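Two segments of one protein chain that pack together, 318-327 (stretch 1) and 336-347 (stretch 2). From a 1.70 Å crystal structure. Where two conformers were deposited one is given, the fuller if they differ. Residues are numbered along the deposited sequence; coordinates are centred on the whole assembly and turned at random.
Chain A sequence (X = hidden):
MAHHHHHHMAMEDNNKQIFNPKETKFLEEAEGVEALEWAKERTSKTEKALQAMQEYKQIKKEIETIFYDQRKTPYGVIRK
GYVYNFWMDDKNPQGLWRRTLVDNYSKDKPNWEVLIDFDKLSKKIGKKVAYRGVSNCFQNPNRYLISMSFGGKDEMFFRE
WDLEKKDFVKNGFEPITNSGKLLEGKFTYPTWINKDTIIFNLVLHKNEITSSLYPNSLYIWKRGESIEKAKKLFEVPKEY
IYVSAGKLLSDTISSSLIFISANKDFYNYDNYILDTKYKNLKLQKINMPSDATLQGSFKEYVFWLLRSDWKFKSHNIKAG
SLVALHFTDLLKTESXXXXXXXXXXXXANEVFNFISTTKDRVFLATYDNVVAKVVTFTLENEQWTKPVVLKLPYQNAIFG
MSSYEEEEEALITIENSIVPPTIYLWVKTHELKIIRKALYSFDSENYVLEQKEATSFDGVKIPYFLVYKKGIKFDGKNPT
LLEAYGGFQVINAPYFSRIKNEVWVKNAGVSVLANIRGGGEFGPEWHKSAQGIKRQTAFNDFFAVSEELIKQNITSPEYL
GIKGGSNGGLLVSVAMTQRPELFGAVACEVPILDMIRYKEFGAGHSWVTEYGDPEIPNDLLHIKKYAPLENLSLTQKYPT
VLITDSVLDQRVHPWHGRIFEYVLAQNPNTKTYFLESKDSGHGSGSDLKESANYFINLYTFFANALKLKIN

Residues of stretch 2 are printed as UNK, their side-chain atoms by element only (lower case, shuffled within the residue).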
# COMPACT_ATOMS: atom_id res chain seq x y z
N LYS A 318 18.38 9.15 -17.85
CA LYS A 318 18.61 8.01 -16.98
C LYS A 318 17.36 7.48 -16.23
O LYS A 318 16.44 8.24 -15.87
CB LYS A 318 19.73 8.34 -15.98
CG LYS A 318 21.07 8.68 -16.62
CD LYS A 318 21.78 7.50 -17.27
CE LYS A 318 22.51 6.64 -16.23
NZ LYS A 318 22.94 5.30 -16.77
N ALA A 319 17.31 6.17 -16.07
CA ALA A 319 16.32 5.48 -15.23
C ALA A 319 16.14 6.21 -13.92
O ALA A 319 17.15 6.61 -13.29
CB ALA A 319 16.78 4.04 -14.99
N GLY A 320 14.89 6.42 -13.51
CA GLY A 320 14.56 7.16 -12.27
C GLY A 320 14.35 8.66 -12.43
O GLY A 320 13.97 9.33 -11.47
N SER A 321 14.55 9.18 -13.63
CA SER A 321 14.27 10.56 -13.96
C SER A 321 12.79 10.84 -14.11
O SER A 321 11.99 9.94 -14.40
CB SER A 321 14.97 10.97 -15.29
OG SER A 321 16.39 10.78 -15.22
N LEU A 322 12.44 12.10 -13.90
CA LEU A 322 11.10 12.59 -14.15
C LEU A 322 11.15 13.54 -15.33
O LEU A 322 11.92 14.48 -15.33
CB LEU A 322 10.54 13.31 -12.93
CG LEU A 322 9.00 13.56 -13.03
CD1 LEU A 322 8.20 12.30 -12.69
CD2 LEU A 322 8.60 14.70 -12.09
N VAL A 323 10.30 13.30 -16.32
CA VAL A 323 10.17 14.24 -17.43
C VAL A 323 8.74 14.83 -17.48
O VAL A 323 7.80 14.30 -16.84
CB VAL A 323 10.43 13.53 -18.79
CG1 VAL A 323 11.81 12.85 -18.84
CG2 VAL A 323 9.32 12.50 -19.06
N ALA A 324 8.62 15.98 -18.17
CA ALA A 324 7.37 16.60 -18.37
C ALA A 324 7.25 16.89 -19.84
O ALA A 324 8.25 17.14 -20.53
CB ALA A 324 7.31 17.90 -17.62
N LEU A 325 6.01 16.85 -20.29
CA LEU A 325 5.70 17.20 -21.69
C LEU A 325 4.25 17.63 -21.80
O LEU A 325 3.36 17.27 -21.04
CB LEU A 325 5.95 16.06 -22.68
CG LEU A 325 5.23 14.72 -22.59
CD1 LEU A 325 5.36 13.88 -23.84
CD2 LEU A 325 5.64 13.87 -21.34
N HIS A 326 3.99 18.39 -22.83
CA HIS A 326 2.60 18.71 -23.17
C HIS A 326 1.82 17.46 -23.55
O HIS A 326 2.37 16.55 -24.21
CB HIS A 326 2.52 19.69 -24.34
CG HIS A 326 1.18 20.34 -24.48
ND1 HIS A 326 0.22 19.94 -25.38
CD2 HIS A 326 0.68 21.44 -23.86
CE1 HIS A 326 -0.85 20.71 -25.26
NE2 HIS A 326 -0.60 21.62 -24.33
N PHE A 327 0.55 17.36 -23.15
CA PHE A 327 -0.17 16.06 -23.35
C PHE A 327 -0.27 15.67 -24.83
O PHE A 327 -0.22 14.51 -25.13
CB PHE A 327 -1.57 16.02 -22.71
CG PHE A 327 -2.62 16.78 -23.51
CD1 PHE A 327 -2.82 18.14 -23.35
CD2 PHE A 327 -3.42 16.11 -24.39
CE1 PHE A 327 -3.74 18.85 -24.09
CE2 PHE A 327 -4.36 16.79 -25.14
CZ PHE A 327 -4.53 18.14 -25.01
N UNK A 336 8.68 14.27 -33.60
CA UNK A 336 7.70 15.33 -33.45
C UNK A 336 7.52 15.82 -31.97
O UNK A 336 6.74 16.76 -31.78
c UNK A 336 6.35 14.90 -34.10
o UNK A 336 7.27 15.29 -36.33
c UNK A 336 6.42 14.70 -35.67
o UNK A 336 5.58 13.96 -36.25
N UNK A 337 8.21 15.25 -30.95
CA UNK A 337 8.06 15.63 -29.44
C UNK A 337 8.79 16.87 -28.79
O UNK A 337 9.57 16.78 -27.73
c UNK A 337 6.88 11.67 -26.67
c UNK A 337 8.00 12.42 -27.32
n UNK A 337 6.14 10.80 -27.63
c UNK A 337 7.43 13.41 -28.32
c UNK A 337 8.44 14.51 -28.52
N UNK A 338 8.37 18.00 -29.26
CA UNK A 338 9.11 19.20 -29.05
C UNK A 338 9.09 19.73 -27.62
O UNK A 338 9.96 20.51 -27.26
o UNK A 338 7.23 20.62 -29.61
c UNK A 338 8.57 20.30 -29.99
c UNK A 338 8.57 19.85 -31.46
N UNK A 339 8.14 19.33 -26.78
CA UNK A 339 7.97 19.92 -25.45
C UNK A 339 8.67 19.17 -24.31
O UNK A 339 8.53 19.58 -23.14
c UNK A 339 6.48 20.06 -25.08
o UNK A 339 5.90 18.80 -24.91
N UNK A 340 9.36 18.08 -24.58
CA UNK A 340 9.80 17.26 -23.47
C UNK A 340 10.92 17.94 -22.70
O UNK A 340 11.86 18.47 -23.31
c UNK A 340 10.68 14.98 -22.80
c UNK A 340 10.20 15.87 -23.94
c UNK A 340 10.00 13.62 -22.95
c UNK A 340 12.20 14.88 -22.78
N UNK A 341 10.81 17.97 -21.36
CA UNK A 341 11.79 18.58 -20.49
C UNK A 341 12.09 17.60 -19.38
O UNK A 341 11.24 16.88 -18.96
c UNK A 341 10.91 20.90 -20.96
c UNK A 341 12.00 22.67 -22.36
n UNK A 341 13.37 23.08 -22.72
c UNK A 341 12.20 21.46 -21.48
c UNK A 341 11.25 19.85 -19.91
N UNK A 342 13.32 17.63 -18.87
CA UNK A 342 13.69 16.79 -17.74
C UNK A 342 13.62 17.60 -16.44
O UNK A 342 14.27 18.66 -16.31
c UNK A 342 15.55 15.52 -16.67
c UNK A 342 15.18 15.36 -19.14
c UNK A 342 16.56 15.27 -19.72
c UNK A 342 15.11 16.25 -17.90
N UNK A 343 12.82 17.15 -15.53
CA UNK A 343 12.61 17.88 -14.26
C UNK A 343 13.36 17.33 -13.07
O UNK A 343 13.51 18.05 -12.06
c UNK A 343 10.45 18.82 -15.01
c UNK A 343 11.15 20.13 -15.30
c UNK A 343 11.15 17.97 -13.92
c UNK A 343 9.04 19.02 -14.57
N UNK A 344 13.83 16.11 -13.16
CA UNK A 344 14.54 15.47 -12.05
C UNK A 344 15.47 14.45 -12.63
O UNK A 344 15.06 13.64 -13.43
c UNK A 344 13.52 14.79 -11.12
c UNK A 344 14.50 11.77 -9.00
c UNK A 344 15.24 12.34 -8.00
c UNK A 344 13.95 12.55 -10.03
c UNK A 344 14.87 14.49 -9.01
c UNK A 344 14.12 13.92 -10.04
c UNK A 344 15.45 13.70 -8.02
N UNK A 345 16.72 14.50 -12.20
CA UNK A 345 17.77 13.60 -12.66
C UNK A 345 18.43 13.16 -11.36
O UNK A 345 19.17 13.92 -10.78
o UNK A 345 18.19 14.91 -14.72
c UNK A 345 18.82 14.31 -13.56
c UNK A 345 19.93 13.33 -14.00
N UNK A 346 18.15 11.95 -10.90
CA UNK A 346 18.64 11.62 -9.56
C UNK A 346 20.12 11.48 -9.49
O UNK A 346 20.70 10.75 -10.31
c UNK A 346 17.70 9.72 -10.64
c UNK A 346 17.37 10.88 -11.49
c UNK A 346 18.00 10.23 -9.29
N UNK A 347 20.73 12.08 -8.47
CA UNK A 347 22.09 11.71 -8.08
C UNK A 347 22.08 10.35 -7.35
O UNK A 347 21.05 9.74 -7.11
c UNK A 347 22.80 14.15 -8.01
c UNK A 347 22.78 12.81 -7.22
o UNK A 347 22.09 13.02 -5.97
O HOH W 1 17.85 12.73 -16.50

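Position 336 has two side-chain carbons, the second carrying two oxygens: a short carboxylate. It lies out of reach of stretch 1, exposed to solvent, where a charged group costs little. It is D336.

At 337 four carbons run in a row to a nitrogen, and the aliphatic part packs against the side chain of L325. This is K337, with CE 3.9 Å from CD1 of L325, while its amino group finds a hydrogen-bonding partner just outside the stretches.

Position 338 bears one carbon carrying an oxygen and a second carbon, exposed and without contact, within the type I turn from 337 to 340. A small polar residue suits it: T338.

Position 339 has one carbon and then one oxygen; the carbon points toward stretch 1 and the oxygen accepts a hydrogen bond from the backbone N of H326. It is S339, with OG 2.9 Å from H326 N. A short hydroxyl here serves a backbone NH in place of a strand carbonyl.

At 340 four carbons fork at the second and lie against the side chains of V323 and L325, apolar among apolar neighbours. This is L340, with CD1 4.1 Å from CG2 of V323 and CB 4.4 Å from CB of L325.

Position 341 again shows four carbons ending in nitrogen, and that end leads away from stretch 1, as suits a charged group at an exposed site. It is K341, whose backbone does the pairing: K341 N donates to A324 O at 2.8 Å, and A324 N donates to K341 O at 2.9 Å.

Position 342 has four carbons forked at the first, one arm two carbons long, on the same face of the sheet as V323, which it touches. This is I342, with CG1 4.2 Å from CG1 of V323; branching at CB suits an extended strand.

At 343 four carbons fork at the second and reach A324, whose small side chain faces this longer one. It is L343, with CD1 3.7 Å from CB of A324.

Position 344 carries one carbon and a six-carbon ring, buried on the same face as L322, a place for a large apolar group. This is F344: its CB is 3.8 Å from CB of L322, and the ring edge, with its slightly positive C-H groups, receives G320 O 3.5 Å from CE2.

Position 345 has one carbon bearing an oxygen and a carbon; it points away from stretch 1, but a water links its oxygen to S321. It is T345: the water lies 2.8 Å from OG1 and donates to S321 OG, also at 2.8 Å.

At 346 three carbons close a ring onto the backbone nitrogen, beside G320. This is P346; a CB on G320 would come 3.5 Å from its CG.

Position 347, one carbon with an oxygen and a carbon, is exposed and beyond reach, suiting a small polar side chain: T347, its hydroxyl hydrogen-bonded elsewhere in the structure.

The contact is an antiparallel strand pair with a bulge. L322 O accepts bonds from L343 N at 2.8 Å and, weakly, F344 N at 3.3 Å, so two residues answer one carbonyl and the register shifts by one. L322 N donates to F344 O at 3.1 Å, while apolar side chains reinforce the ladder.

Stretch 2 336-347: DKTSLKILFTPT
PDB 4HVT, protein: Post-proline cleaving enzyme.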